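Side-chain contact in ribose transcriptional regulator (Enterococcus faecium DO, PDB 4RK1), which binds ribose in its sugar-binding domain and probably regulates transcription as a DNA-binding repressor of the LacI family: residues F67-S72 against E81-Q86. Numbering follows the deposited sequence.
Sequences FIIATS and ENLKKQ
L83 of helix 76-84 lays both its methyls against the ring of F67 on strand 66-69, and one of them, CD1, also meets the end of I69. The closest approach is L83 CD2 to F67 CE1 at 3.3 Å, a tight contact somewhat inside the usual van der Waals distance; the same methyl is 3.5 Å from F67 CD1 and 4.0 Å from F67 CZ. It therefore rides along one flank of the ring, CD1-CE1-CZ, and meets it obliquely. The second methyl, L83 CD1, is 3.9 Å from F67 CD1 and meets I69 CD1 tip to tip at 4.0 Å. Both strand side chains start out facing the helix, as expected for residues two apart on a strand. In I69 the long branch is extended (chi2 176°), which carries CD1 out to the leucine, while I68 between them turns to the other side of the sheet, toward helix 239-255. In L83, CG stands anti to the carbonyl carbon (chi1 -54°), which carries the fork to the F67 ring and the end of I69. The contact belongs to the right-handed beta-alpha-beta crossover of strand 66-69, helix 76-84 and strand 90-93 in the Rossmann-like sugar-binding domain; F90 of the next strand touches both L83 and I69, and T60 of helix 55-61 also touches L83. Away from this interface, K85 NZ reaches OE1 of E81 on its syn side at 3.0 Å, 28° out of the carboxylate plane, a salt bridge one turn apart on the exposed side. Three buried apolar side chains make the contact, with no hydrogen bond or salt bridge between the segments, so it rests on dispersion and burial of hydrocarbon and imposes little directional constraint.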
loop_
_atom_site.group_PDB
_atom_site.type_symbol
_atom_site.label_atom_id
_atom_site.label_comp_id
_atom_site.label_asym_id
_atom_site.label_seq_id
_atom_site.Cartn_x
_atom_site.Cartn_y
_atom_site.Cartn_z
ATOM N N PHE B 67 -13.279 -16.919 6.653
ATOM C CA PHE B 67 -12.669 -16.160 5.575
ATOM C C PHE B 67 -13.445 -14.913 5.194
ATOM O O PHE B 67 -14.660 -14.868 5.293
ATOM C CB PHE B 67 -12.514 -17.029 4.329
ATOM C CG PHE B 67 -11.591 -18.184 4.521
ATOM C CD1 PHE B 67 -12.034 -19.343 5.151
ATOM C CD2 PHE B 67 -10.280 -18.120 4.088
ATOM C CE1 PHE B 67 -11.181 -20.418 5.339
ATOM C CE2 PHE B 67 -9.423 -19.195 4.275
ATOM C CZ PHE B 67 -9.879 -20.346 4.892
ATOM N N ILE B 68 -12.712 -13.899 4.748
ATOM C CA ILE B 68 -13.293 -12.711 4.169
ATOM C C ILE B 68 -12.696 -12.603 2.779
ATOM O O ILE B 68 -11.488 -12.486 2.627
ATOM C CB ILE B 68 -12.977 -11.478 5.011
ATOM C CG1 ILE B 68 -13.545 -11.670 6.426
ATOM C CG2 ILE B 68 -13.540 -10.232 4.348
ATOM C CD1 ILE B 68 -13.082 -10.633 7.427
ATOM N N ILE B 69 -13.560 -12.648 1.777
ATOM C CA ILE B 69 -13.167 -12.886 0.403
ATOM C C ILE B 69 -13.589 -11.713 -0.462
ATOM O O ILE B 69 -14.786 -11.500 -0.699
ATOM C CB ILE B 69 -13.828 -14.182 -0.129
ATOM C CG1 ILE B 69 -13.470 -15.361 0.788
ATOM C CG2 ILE B 69 -13.385 -14.454 -1.564
ATOM C CD1 ILE B 69 -14.140 -16.670 0.419
ATOM N N ALA B 70 -12.598 -10.958 -0.934
ATOM C CA ALA B 70 -12.823 -9.762 -1.729
ATOM C C ALA B 70 -12.428 -9.950 -3.195
ATOM O O ALA B 70 -12.586 -9.030 -3.997
ATOM C CB ALA B 70 -12.046 -8.600 -1.137
ATOM N N THR B 71 -11.931 -11.135 -3.538
ATOM C CA THR B 71 -11.446 -11.422 -4.892
ATOM C C THR B 71 -12.366 -12.407 -5.630
ATOM O O THR B 71 -12.865 -13.359 -5.037
ATOM C CB THR B 71 -9.999 -11.988 -4.862
ATOM O OG1 THR B 71 -9.626 -12.468 -6.164
ATOM C CG2 THR B 71 -9.859 -13.122 -3.881
ATOM N N SER B 72 -12.562 -12.184 -6.928
ATOM C CA SER B 72 -13.271 -13.130 -7.790
ATOM C C SER B 72 -12.415 -14.339 -8.196
ATOM O O SER B 72 -12.925 -15.257 -8.827
ATOM C CB SER B 72 -13.760 -12.436 -9.065
ATOM O OG SER B 72 -12.660 -11.982 -9.848
ATOM N N GLU B 81 -16.120 -26.930 -1.941
ATOM C CA GLU B 81 -15.270 -28.073 -1.627
ATOM C C GLU B 81 -14.538 -27.909 -0.301
ATOM O O GLU B 81 -14.341 -28.879 0.425
ATOM C CB GLU B 81 -14.263 -28.307 -2.765
ATOM C CG GLU B 81 -13.267 -29.436 -2.523
ATOM C CD GLU B 81 -13.938 -30.786 -2.331
ATOM O OE1 GLU B 81 -14.987 -31.032 -2.960
ATOM O OE2 GLU B 81 -13.413 -31.604 -1.552
ATOM N N ASN B 82 -14.152 -26.679 0.027
ATOM C CA ASN B 82 -13.312 -26.449 1.192
ATOM C C ASN B 82 -14.042 -25.787 2.355
ATOM O O ASN B 82 -14.068 -26.325 3.464
ATOM C CB ASN B 82 -12.092 -25.637 0.763
ATOM C CG ASN B 82 -11.231 -26.387 -0.244
ATOM O OD1 ASN B 82 -10.591 -27.376 0.102
ATOM N ND2 ASN B 82 -11.225 -25.935 -1.489
ATOM N N LEU B 83 -14.651 -24.631 2.120
ATOM C CA LEU B 83 -15.255 -23.892 3.233
ATOM C C LEU B 83 -16.554 -24.534 3.735
ATOM O O LEU B 83 -16.747 -24.735 4.945
ATOM C CB LEU B 83 -15.490 -22.439 2.847
ATOM C CG LEU B 83 -14.290 -21.639 2.312
ATOM C CD1 LEU B 83 -14.594 -20.143 2.333
ATOM C CD2 LEU B 83 -13.019 -21.946 3.075
ATOM N N LYS B 84 -17.444 -24.850 2.807
ATOM C CA LYS B 84 -18.749 -25.381 3.180
ATOM C C LYS B 84 -18.626 -26.793 3.747
ATOM O O LYS B 84 -19.155 -27.085 4.824
ATOM C CB LYS B 84 -19.709 -25.321 1.992
ATOM C CG LYS B 84 -20.056 -23.886 1.632
ATOM C CD LYS B 84 -21.203 -23.767 0.654
ATOM C CE LYS B 84 -21.538 -22.294 0.449
ATOM N NZ LYS B 84 -22.631 -22.068 -0.525
ATOM N N LYS B 85 -17.892 -27.657 3.059
ATOM C CA LYS B 85 -17.641 -29.001 3.582
ATOM C C LYS B 85 -17.040 -28.988 4.976
ATOM O O LYS B 85 -17.380 -29.839 5.788
ATOM C CB LYS B 85 -16.728 -29.803 2.653
ATOM C CG LYS B 85 -17.408 -30.280 1.393
ATOM C CD LYS B 85 -16.580 -31.352 0.695
ATOM C CE LYS B 85 -17.262 -31.822 -0.585
ATOM N NZ LYS B 85 -16.489 -32.932 -1.226
ATOM N N GLN B 86 -16.154 -28.030 5.260
ATOM C CA GLN B 86 -15.468 -28.001 6.554
ATOM C C GLN B 86 -16.060 -27.013 7.541
ATOM O O GLN B 86 -15.447 -26.749 8.574
ATOM C CB GLN B 86 -13.971 -27.727 6.367
ATOM C CG GLN B 86 -13.264 -28.727 5.457
ATOM C CD GLN B 86 -13.382 -30.159 5.955
ATOM O OE1 GLN B 86 -13.385 -30.411 7.157
ATOM N NE2 GLN B 86 -13.480 -31.097 5.032
#